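Local coordinates for UDP-N-acetylenolpyruvoylglucosamine reductase (Listeria monocytogenes, PDB 3TX1), which catalyses the NADPH-dependent reduction of UDP-N-acetylenolpyruvoylglucosamine to UDP-N-acetylmuramate, using FAD as cofactor, in the biosynthesis of peptidoglycan, at residues A[240-245]-A[290-295]; A[297-302]-A[309-314]; A[26-31]-A[55-60]. All blocks are in the same frame, centred on the assembly; numbering follows the deposited sequence.

Interaction 1. Residues A[240-245]-A[290-295]; sequences PSCGSV and TDYMNL. With FAD (flavin-adenine dinucleotide), chain B.
The phenol oxygen of Y292 reaches from helix 289-307 to the FAD-lining loop 240-245. Y292 OH lies 3.8 Å from both P240 O and S241 CA, but its hydrogen bond goes elsewhere, to the backbone oxygen I281 O of strand 281-283. The contact is a Cys sulfur-aromatic one, in which a helix ring backs a cofactor-binding loop. C242 has its side chain starting toward the helix, and C242 SG lies 4.3 Å from Y292 CE2; the sulfur meets the ring obliquely, 63° off the ring normal. The aromatic group extends from the helix to the loop, and N283, A287 and I91 also touch it.

On its other side the same loop meets the flavin, so one short piece of chain is held between helix and cofactor in the buried interior of the C-terminal domain. S241 OG lies beside the two ring methyls, 3.7 Å from FAD C8M. The loop also carries S244, predicted to be the proton donor, two residues after C242. Just before it G243 passes over the face of the isoalloxazine, G243 CA lying 3.4 Å from FAD C9.

Interaction 2. Residues A[297-302]-A[309-314]; sequences AYVQQT and VELETE
Q300 stretches its side chain over the backbone of L311, with Q300 CG and CD each 3.7 Å from L311 O and the amide nitrogen going further to bond that oxygen. The bond from Q300 NE2 to L311 O is 2.8 Å long and nearly straight, at 167°. It runs almost along the C=O direction, and the acceptor lies in the plane of the glutamine amide. The extended chain beyond CG (chi2 -174°) carries the NH2 group from the helix surface to the neighbouring backbone, and the methyl CG2 of T313 stands 4.3 Å from Q300 NE2.

The principle illustrated is a helix holding the extended chain that returns along it. Here helix 289-307 meets the segment leading to strand 316-318 in the C-terminal domain. A water adds a second bridge. It donates to Q300 O and to V309 O, and accepts from L311 N at 2.8 Å. The apolar side chain of L311 packs between V299 and helix 254-260, with L311 CD1 4.2 Å from V299 CG1 and the residue also touching L257 and I258.

The segment ends at E314, a predicted active-site residue whose backbone is bonded to that of V245. At L311, then, both polar backbone groups are satisfied, the N-H by the water and the C=O by the Q300 amide, while the side chain is buried.

Interaction 3. Residues A[26-31]-A[55-60]; sequences NNLQTK and ADVFVM
L28 puts one methyl, CD2, against two valines of segment 55-60, 3.8 Å from V57 CG1 and 4.1 Å from V59 CG2. The two meetings differ in kind: the leucine and V57 side chains cross at a slant, whereas L28 and V59 approach tip to tip. CG of L28 stands opposite the backbone nitrogen (chi1 170°), and with chi2 at 71° for CD1, CD2 is left roughly anti to CA, at the far end of the side chain. No hydrogen bond links the two segments, so apolar side-chain packing alone joins them.

V57 and V59 both start toward the N-terminal segment, while F58 between them starts away and meets the ring of Y46. V100 of the next strand touches both valines, I35 touches V59, and I37 touches L28, so the leucine methyl is one part of a larger aliphatic layer. The valines are held in place through their backbones, both of which bond to that of I101, and F58 pairs on the opposite side with K38. The chain turns a corner at D56 and V57, and D56 forms a salt bridge to R98.

In the fold, the short helix 28-31 packs against one face of a mixed four-stranded sheet of the FAD-binding part of the protein. Strand 54-60 is an inner member of it, between strand 36-42, antiparallel, and strand 100-103, parallel.

Overall arrangement
From the N terminus, interaction 3 comes first, where strand 54-60 returns to the opening helix across 23 intervening residues that include strand 36-42. Interaction 1 closes a longer loop of 44 residues in the C-terminal domain, and interaction 2 a tight one of six. The three follow in series, with none nested or crossing. Interactions 1 and 2 share helix 289-307, their centres 12 Å apart, and touch directly: V245 O and E314 N, 2.9 Å apart, probably form a hydrogen bond between two segments that each carry a predicted active-site residue. Interaction 3 stands alone in the FAD-binding part, its centre 29 Å from that of interaction 1 and 36 Å from that of interaction 2.

Interaction 1. Residues A[240-245]-A[290-295]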
loop_
_atom_site.group_PDB
_atom_site.type_symbol
_atom_site.label_atom_id
_atom_site.label_comp_id
_atom_site.label_asym_id
_atom_site.label_seq_id
_atom_site.Cartn_x
_atom_site.Cartn_y
_atom_site.Cartn_z
ATOM N N PRO A 240 -6.325 -5.534 -12.291
ATOM C CA PRO A 240 -5.770 -4.557 -11.364
ATOM C C PRO A 240 -6.891 -4.153 -10.415
ATOM O O PRO A 240 -8.046 -4.170 -10.815
ATOM C CB PRO A 240 -5.338 -3.386 -12.269
ATOM C CG PRO A 240 -5.956 -3.651 -13.602
ATOM C CD PRO A 240 -6.184 -5.129 -13.699
ATOM N N SER A 241 -6.566 -3.874 -9.154
ATOM C CA SER A 241 -7.583 -3.417 -8.180
ATOM C C SER A 241 -6.857 -2.809 -7.016
ATOM O O SER A 241 -5.619 -2.824 -6.981
ATOM C CB SER A 241 -8.471 -4.562 -7.646
ATOM O OG SER A 241 -7.831 -5.344 -6.629
ATOM N N CYS A 242 -7.605 -2.213 -6.095
ATOM C CA CYS A 242 -6.991 -1.832 -4.833
ATOM C C CYS A 242 -7.383 -3.070 -4.025
ATOM O O CYS A 242 -7.671 -4.142 -4.618
ATOM C CB CYS A 242 -7.483 -0.480 -4.295
ATOM S SG CYS A 242 -9.252 -0.099 -4.372
ATOM N N GLY A 243 -7.421 -3.054 -2.716
ATOM C CA GLY A 243 -7.807 -4.379 -2.205
ATOM C C GLY A 243 -9.275 -4.472 -1.932
ATOM O O GLY A 243 -10.120 -4.140 -2.758
ATOM N N SER A 244 -9.553 -4.912 -0.728
ATOM C CA SER A 244 -10.876 -4.880 -0.245
ATOM C C SER A 244 -11.047 -3.361 -0.126
ATOM O O SER A 244 -10.263 -2.701 0.529
ATOM C CB SER A 244 -10.930 -5.572 1.112
ATOM O OG SER A 244 -12.210 -6.128 1.370
ATOM N N VAL A 245 -12.027 -2.813 -0.826
ATOM C CA VAL A 245 -12.307 -1.385 -0.827
ATOM C C VAL A 245 -12.802 -0.808 0.523
ATOM O O VAL A 245 -12.527 0.323 0.829
ATOM C CB VAL A 245 -13.328 -1.046 -1.971
ATOM C CG1 VAL A 245 -13.917 0.345 -1.804
ATOM C CG2 VAL A 245 -12.691 -1.146 -3.348
ATOM N N THR A 290 -11.831 8.660 -11.505
ATOM C CA THR A 290 -13.194 9.148 -11.463
ATOM C C THR A 290 -14.121 7.940 -11.383
ATOM O O THR A 290 -14.994 7.884 -10.497
ATOM C CB THR A 290 -13.560 10.015 -12.668
ATOM O OG1 THR A 290 -12.554 10.997 -12.853
ATOM C CG2 THR A 290 -14.877 10.724 -12.436
ATOM N N ASP A 291 -13.905 6.959 -12.268
ATOM C CA ASP A 291 -14.731 5.736 -12.261
ATOM C C ASP A 291 -14.722 5.092 -10.906
ATOM O O ASP A 291 -15.776 4.710 -10.405
ATOM C CB ASP A 291 -14.257 4.701 -13.261
ATOM C CG ASP A 291 -14.391 5.152 -14.687
ATOM O OD1 ASP A 291 -15.380 5.856 -15.030
ATOM O OD2 ASP A 291 -13.484 4.788 -15.461
ATOM N N TYR A 292 -13.543 4.942 -10.308
ATOM C CA TYR A 292 -13.482 4.355 -8.957
ATOM C C TYR A 292 -14.297 5.131 -7.920
ATOM O O TYR A 292 -15.138 4.525 -7.247
ATOM C CB TYR A 292 -12.050 4.151 -8.484
ATOM C CG TYR A 292 -11.466 2.801 -8.872
ATOM C CD1 TYR A 292 -10.964 2.560 -10.164
ATOM C CD2 TYR A 292 -11.399 1.752 -7.936
ATOM C CE1 TYR A 292 -10.427 1.323 -10.518
ATOM C CE2 TYR A 292 -10.872 0.513 -8.291
ATOM C CZ TYR A 292 -10.380 0.307 -9.590
ATOM O OH TYR A 292 -9.836 -0.943 -9.926
ATOM N N MET A 293 -14.083 6.459 -7.841
ATOM C CA MET A 293 -14.758 7.328 -6.873
ATOM C C MET A 293 -16.244 7.275 -7.094
ATOM O O MET A 293 -17.029 7.391 -6.150
ATOM C CB MET A 293 -14.323 8.808 -6.993
ATOM C CG MET A 293 -12.874 9.205 -6.676
ATOM S SD MET A 293 -12.083 8.370 -5.248
ATOM C CE MET A 293 -13.246 8.512 -3.880
ATOM N N ASN A 294 -16.637 7.161 -8.357
ATOM C CA ASN A 294 -18.029 7.130 -8.688
ATOM C C ASN A 294 -18.658 5.802 -8.294
ATOM O O ASN A 294 -19.739 5.752 -7.719
ATOM C CB ASN A 294 -18.231 7.486 -10.170
ATOM C CG ASN A 294 -18.280 9.016 -10.426
ATOM O OD1 ASN A 294 -17.894 9.498 -11.491
ATOM N ND2 ASN A 294 -18.761 9.779 -9.432
ATOM N N LEU A 295 -17.970 4.706 -8.541
ATOM C CA LEU A 295 -18.522 3.438 -8.132
ATOM C C LEU A 295 -18.497 3.308 -6.596
ATOM O O LEU A 295 -19.480 2.860 -5.981
ATOM C CB LEU A 295 -17.805 2.291 -8.831
ATOM C CG LEU A 295 -18.385 0.899 -8.698
ATOM C CD1 LEU A 295 -19.903 0.973 -8.828
ATOM C CD2 LEU A 295 -17.751 0.008 -9.766
HETATM P PA FAD B . 0.319 2.428 -1.233
HETATM O O1A FAD B . 1.282 2.961 -2.240
HETATM O O2A FAD B . -1.037 1.962 -1.680
HETATM O O5B FAD B . 0.018 3.558 -0.145
HETATM C C5B FAD B . -0.441 3.006 1.085
HETATM C C4B FAD B . -0.277 3.971 2.240
HETATM O O4B FAD B . 1.001 3.819 2.837
HETATM C C3B FAD B . -0.401 5.441 1.907
HETATM O O3B FAD B . -0.834 6.097 3.124
HETATM C C2B FAD B . 1.059 5.796 1.630
HETATM O O2B FAD B . 1.447 7.182 1.703
HETATM C C1B FAD B . 1.730 5.037 2.736
HETATM N N9A FAD B . 3.074 4.656 2.338
HETATM C C8A FAD B . 3.448 3.959 1.255
HETATM N N7A FAD B . 4.792 3.741 1.315
HETATM C C5A FAD B . 5.291 4.285 2.446
HETATM C C6A FAD B . 6.606 4.465 3.116
HETATM N N6A FAD B . 7.777 3.998 2.600
HETATM N N1A FAD B . 6.613 5.122 4.295
HETATM C C2A FAD B . 5.511 5.599 4.858
HETATM N N3A FAD B . 4.298 5.513 4.308
HETATM C C4A FAD B . 4.130 4.884 3.124
HETATM N N1 FAD B . -3.748 -5.391 2.674
HETATM C C2 FAD B . -3.739 -6.234 3.735
HETATM O O2 FAD B . -3.419 -5.802 4.855
HETATM N N3 FAD B . -4.023 -7.542 3.659
HETATM C C4 FAD B . -4.380 -8.145 2.533
HETATM O O4 FAD B . -4.676 -9.362 2.508
HETATM C C4X FAD B . -4.414 -7.293 1.336
HETATM N N5 FAD B . -4.754 -7.818 0.163
HETATM C C5X FAD B . -4.803 -7.084 -0.959
HETATM C C6 FAD B . -5.148 -7.713 -2.145
HETATM C C7 FAD B . -5.183 -7.008 -3.319
HETATM C C7M FAD B . -5.575 -7.701 -4.598
HETATM C C8 FAD B . -4.828 -5.572 -3.265
HETATM C C8M FAD B . -4.852 -4.734 -4.492
HETATM C C9 FAD B . -4.485 -4.954 -2.093
HETATM C C9A FAD B . -4.463 -5.666 -0.918
HETATM N N10 FAD B . -4.092 -5.060 0.307
HETATM C C10 FAD B . -4.067 -5.865 1.462
HETATM C "C1'" FAD B . -3.778 -3.621 0.364
HETATM C "C2'" FAD B . -2.305 -3.358 0.150
HETATM O "O2'" FAD B . -1.682 -4.493 -0.445
HETATM C "C3'" FAD B . -1.596 -3.095 1.466
HETATM O "O3'" FAD B . -2.301 -2.035 2.100
HETATM C "C4'" FAD B . -0.149 -2.686 1.201
HETATM O "O4'" FAD B . 0.680 -2.923 2.348
HETATM C "C5'" FAD B . -0.022 -1.257 0.704
HETATM O "O5'" FAD B . 1.200 -1.172 0.011
HETATM P P FAD B . 1.577 -0.012 -0.993
HETATM O O1P FAD B . 3.062 -0.018 -1.035
HETATM O O2P FAD B . 0.785 -0.315 -2.218
HETATM O O3P FAD B . 1.005 1.295 -0.349
#

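Interaction 2. Residues A[297-302]-A[309-314]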
loop_
_atom_site.group_PDB
_atom_site.type_symbol
_atom_site.label_atom_id
_atom_site.label_comp_id
_atom_site.label_asym_id
_atom_site.label_seq_id
_atom_site.Cartn_x
_atom_site.Cartn_y
_atom_site.Cartn_z
ATOM N N ALA A 297 -18.786 5.671 -4.406
ATOM C CA ALA A 297 -19.880 6.448 -3.813
ATOM C C ALA A 297 -21.267 5.833 -4.075
ATOM O O ALA A 297 -22.157 5.846 -3.204
ATOM C CB ALA A 297 -19.823 7.884 -4.275
ATOM N N TYR A 298 -21.441 5.258 -5.252
ATOM C CA TYR A 298 -22.721 4.686 -5.564
ATOM C C TYR A 298 -23.003 3.434 -4.704
ATOM O O TYR A 298 -24.139 3.193 -4.270
ATOM C CB TYR A 298 -22.781 4.417 -7.051
ATOM C CG TYR A 298 -24.048 3.821 -7.551
ATOM C CD1 TYR A 298 -25.120 4.631 -7.977
ATOM C CD2 TYR A 298 -24.166 2.431 -7.674
ATOM C CE1 TYR A 298 -26.287 4.065 -8.495
ATOM C CE2 TYR A 298 -25.332 1.854 -8.170
ATOM C CZ TYR A 298 -26.371 2.663 -8.567
ATOM O OH TYR A 298 -27.483 2.027 -9.030
ATOM N N VAL A 299 -21.958 2.668 -4.430
ATOM C CA VAL A 299 -22.078 1.511 -3.579
ATOM C C VAL A 299 -22.400 1.972 -2.170
ATOM O O VAL A 299 -23.385 1.531 -1.580
ATOM C CB VAL A 299 -20.782 0.692 -3.562
ATOM C CG1 VAL A 299 -20.733 -0.227 -2.351
ATOM C CG2 VAL A 299 -20.603 -0.076 -4.865
ATOM N N GLN A 300 -21.582 2.870 -1.637
ATOM C CA GLN A 300 -21.823 3.424 -0.321
ATOM C C GLN A 300 -23.244 3.901 -0.243
ATOM O O GLN A 300 -23.961 3.615 0.707
ATOM C CB GLN A 300 -20.931 4.625 -0.106
ATOM C CG GLN A 300 -19.488 4.280 0.180
ATOM C CD GLN A 300 -18.647 5.496 0.522
ATOM O OE1 GLN A 300 -18.520 6.426 -0.272
ATOM N NE2 GLN A 300 -18.023 5.464 1.691
ATOM N N GLN A 301 -23.674 4.634 -1.251
ATOM C CA GLN A 301 -25.022 5.179 -1.202
ATOM C C GLN A 301 -26.122 4.129 -1.273
ATOM O O GLN A 301 -27.114 4.254 -0.589
ATOM C CB GLN A 301 -25.230 6.239 -2.285
ATOM C CG GLN A 301 -26.584 6.891 -2.176
ATOM C CD GLN A 301 -26.799 7.535 -0.822
ATOM O OE1 GLN A 301 -25.835 7.863 -0.099
ATOM N NE2 GLN A 301 -28.066 7.723 -0.460
ATOM N N THR A 302 -25.948 3.107 -2.102
ATOM C CA THR A 302 -26.967 2.092 -2.279
ATOM C C THR A 302 -27.042 1.226 -1.025
ATOM O O THR A 302 -28.106 0.828 -0.552
ATOM C CB THR A 302 -26.582 1.235 -3.474
ATOM O OG1 THR A 302 -26.437 2.084 -4.612
ATOM C CG2 THR A 302 -27.621 0.220 -3.783
ATOM N N VAL A 309 -26.350 0.992 6.653
ATOM C CA VAL A 309 -25.044 0.693 7.165
ATOM C C VAL A 309 -24.061 1.565 6.410
ATOM O O VAL A 309 -24.147 1.661 5.188
ATOM C CB VAL A 309 -24.707 -0.795 6.953
ATOM C CG1 VAL A 309 -23.324 -1.123 7.499
ATOM C CG2 VAL A 309 -25.758 -1.699 7.577
ATOM N N GLU A 310 -23.141 2.195 7.152
ATOM C CA GLU A 310 -22.084 3.067 6.620
ATOM C C GLU A 310 -20.855 2.303 6.186
ATOM O O GLU A 310 -20.067 1.858 7.028
ATOM C CB GLU A 310 -21.599 4.033 7.695
ATOM C CG GLU A 310 -22.571 5.107 8.115
ATOM C CD GLU A 310 -22.747 6.211 7.086
ATOM O OE1 GLU A 310 -23.013 7.383 7.515
ATOM O OE2 GLU A 310 -22.607 5.912 5.873
ATOM N N LEU A 311 -20.640 2.167 4.888
ATOM C CA LEU A 311 -19.418 1.507 4.460
ATOM C C LEU A 311 -18.342 2.559 4.399
ATOM O O LEU A 311 -18.479 3.551 3.703
ATOM C CB LEU A 311 -19.583 0.799 3.124
ATOM C CG LEU A 311 -20.378 -0.499 3.153
ATOM C CD1 LEU A 311 -20.656 -0.955 1.739
ATOM C CD2 LEU A 311 -19.650 -1.582 3.936
ATOM N N GLU A 312 -17.291 2.377 5.172
ATOM C CA GLU A 312 -16.219 3.347 5.169
ATOM C C GLU A 312 -15.058 2.769 4.423
ATOM O O GLU A 312 -14.774 1.563 4.528
ATOM C CB GLU A 312 -15.914 3.767 6.592
ATOM C CG GLU A 312 -17.191 4.382 7.158
ATOM C CD GLU A 312 -17.114 4.879 8.588
ATOM O OE1 GLU A 312 -16.138 4.510 9.316
ATOM O OE2 GLU A 312 -18.062 5.637 8.972
ATOM N N THR A 313 -14.428 3.588 3.602
ATOM C CA THR A 313 -13.353 3.067 2.784
ATOM C C THR A 313 -12.137 2.624 3.620
ATOM O O THR A 313 -11.803 3.236 4.636
ATOM C CB THR A 313 -12.895 4.100 1.744
ATOM O OG1 THR A 313 -12.584 5.314 2.412
ATOM C CG2 THR A 313 -13.971 4.396 0.742
ATOM N N GLU A 314 -11.524 1.524 3.225
ATOM C CA GLU A 314 -10.280 1.089 3.811
ATOM C C GLU A 314 -9.208 1.742 2.944
ATOM O O GLU A 314 -8.333 2.427 3.454
ATOM C CB GLU A 314 -10.200 -0.450 3.850
ATOM C CG GLU A 314 -8.815 -1.116 3.735
ATOM C CD GLU A 314 -7.875 -0.938 4.934
ATOM O OE1 GLU A 314 -6.995 -1.820 5.158
ATOM O OE2 GLU A 314 -7.986 0.072 5.656
HETATM O O HOH W 1 -22.821 2.505 3.158
#

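Interaction 3. Residues A[26-31]-A[55-60]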
loop_
_atom_site.group_PDB
_atom_site.type_symbol
_atom_site.label_atom_id
_atom_site.label_comp_id
_atom_site.label_asym_id
_atom_site.label_seq_id
_atom_site.Cartn_x
_atom_site.Cartn_y
_atom_site.Cartn_z
ATOM N N ASN A 26 9.703 25.190 -7.590
ATOM C CA ASN A 26 9.714 24.818 -9.013
ATOM C C ASN A 26 11.173 24.456 -9.272
ATOM O O ASN A 26 11.521 23.725 -10.203
ATOM C CB ASN A 26 9.380 26.030 -9.901
ATOM C CG ASN A 26 7.988 26.592 -9.662
ATOM O OD1 ASN A 26 7.005 25.858 -9.620
ATOM N ND2 ASN A 26 7.900 27.914 -9.544
ATOM N N ASN A 27 11.991 24.959 -8.353
ATOM C CA ASN A 27 13.436 24.966 -8.381
ATOM C C ASN A 27 14.173 23.689 -7.955
ATOM O O ASN A 27 15.399 23.619 -8.063
ATOM C CB ASN A 27 13.866 26.108 -7.447
ATOM C CG ASN A 27 12.778 27.184 -7.281
ATOM O OD1 ASN A 27 11.565 26.915 -7.409
ATOM N ND2 ASN A 27 13.208 28.404 -6.956
ATOM N N LEU A 28 13.443 22.690 -7.467
ATOM C CA LEU A 28 14.055 21.452 -6.949
ATOM C C LEU A 28 15.084 20.718 -7.807
ATOM O O LEU A 28 16.133 20.328 -7.307
ATOM C CB LEU A 28 12.986 20.457 -6.529
ATOM C CG LEU A 28 13.456 19.040 -6.196
ATOM C CD1 LEU A 28 14.233 18.981 -4.879
ATOM C CD2 LEU A 28 12.240 18.140 -6.125
ATOM N N GLN A 29 14.779 20.483 -9.074
ATOM C CA GLN A 29 15.718 19.760 -9.919
ATOM C C GLN A 29 17.112 20.451 -9.963
ATOM O O GLN A 29 18.158 19.766 -10.026
ATOM C CB GLN A 29 15.089 19.457 -11.287
ATOM C CG GLN A 29 15.983 18.722 -12.272
ATOM C CD GLN A 29 16.794 17.607 -11.638
ATOM O OE1 GLN A 29 16.270 16.741 -10.938
ATOM N NE2 GLN A 29 18.097 17.632 -11.883
ATOM N N THR A 30 17.113 21.792 -9.881
ATOM C CA THR A 30 18.350 22.594 -9.827
ATOM C C THR A 30 19.247 22.086 -8.680
ATOM O O THR A 30 20.298 21.474 -8.923
ATOM C CB THR A 30 18.081 24.105 -9.593
ATOM O OG1 THR A 30 17.217 24.631 -10.603
ATOM C CG2 THR A 30 19.386 24.893 -9.599
ATOM N N LYS A 31 18.858 22.354 -7.451
ATOM C CA LYS A 31 19.609 21.842 -6.324
ATOM C C LYS A 31 20.076 20.432 -6.555
ATOM O O LYS A 31 21.229 20.163 -6.432
ATOM C CB LYS A 31 18.791 21.933 -5.063
ATOM C CG LYS A 31 19.191 23.051 -4.110
ATOM C CD LYS A 31 20.309 23.959 -4.615
ATOM C CE LYS A 31 20.272 25.324 -3.959
ATOM N NZ LYS A 31 19.218 25.470 -2.929
ATOM N N ALA A 55 1.073 13.861 -10.894
ATOM C CA ALA A 55 1.649 14.460 -9.703
ATOM C C ALA A 55 2.685 15.374 -10.306
ATOM O O ALA A 55 3.551 14.919 -11.063
ATOM C CB ALA A 55 2.311 13.404 -8.834
ATOM N N ASP A 56 2.576 16.657 -9.999
ATOM C CA ASP A 56 3.456 17.708 -10.593
ATOM C C ASP A 56 4.992 17.538 -10.471
ATOM O O ASP A 56 5.726 17.891 -11.410
ATOM C CB ASP A 56 2.986 19.105 -10.147
ATOM C CG ASP A 56 2.231 19.069 -8.813
ATOM O OD1 ASP A 56 2.685 18.370 -7.869
ATOM O OD2 ASP A 56 1.164 19.722 -8.724
ATOM N N VAL A 57 5.444 16.975 -9.338
ATOM C CA VAL A 57 6.866 16.715 -9.055
ATOM C C VAL A 57 7.081 15.262 -8.534
ATOM O O VAL A 57 6.792 14.967 -7.373
ATOM C CB VAL A 57 7.423 17.731 -8.028
ATOM C CG1 VAL A 57 8.928 17.587 -7.909
ATOM C CG2 VAL A 57 7.064 19.171 -8.419
ATOM N N PHE A 58 7.630 14.390 -9.386
ATOM C CA PHE A 58 7.809 12.971 -9.077
ATOM C C PHE A 58 9.270 12.552 -8.908
ATOM O O PHE A 58 10.032 12.507 -9.872
ATOM C CB PHE A 58 7.144 12.138 -10.170
ATOM C CG PHE A 58 7.001 10.687 -9.836
ATOM C CD1 PHE A 58 6.052 10.263 -8.902
ATOM C CD2 PHE A 58 7.798 9.730 -10.470
ATOM C CE1 PHE A 58 5.928 8.914 -8.594
ATOM C CE2 PHE A 58 7.666 8.372 -10.162
ATOM C CZ PHE A 58 6.724 7.971 -9.236
ATOM N N VAL A 59 9.630 12.181 -7.679
ATOM C CA VAL A 59 11.006 11.885 -7.336
ATOM C C VAL A 59 11.295 10.454 -6.920
ATOM O O VAL A 59 10.583 9.903 -6.066
ATOM C CB VAL A 59 11.428 12.774 -6.164
ATOM C CG1 VAL A 59 12.928 12.659 -5.937
ATOM C CG2 VAL A 59 11.039 14.221 -6.442
ATOM N N MET A 60 12.371 9.888 -7.490
ATOM C CA MET A 60 12.859 8.533 -7.140
ATOM C C MET A 60 14.307 8.504 -6.637
ATOM O O MET A 60 15.238 8.574 -7.445
ATOM C CB MET A 60 12.695 7.566 -8.307
ATOM C CG MET A 60 11.251 7.185 -8.557
ATOM S SD MET A 60 10.998 6.561 -10.220
ATOM C CE MET A 60 11.675 7.901 -11.223
#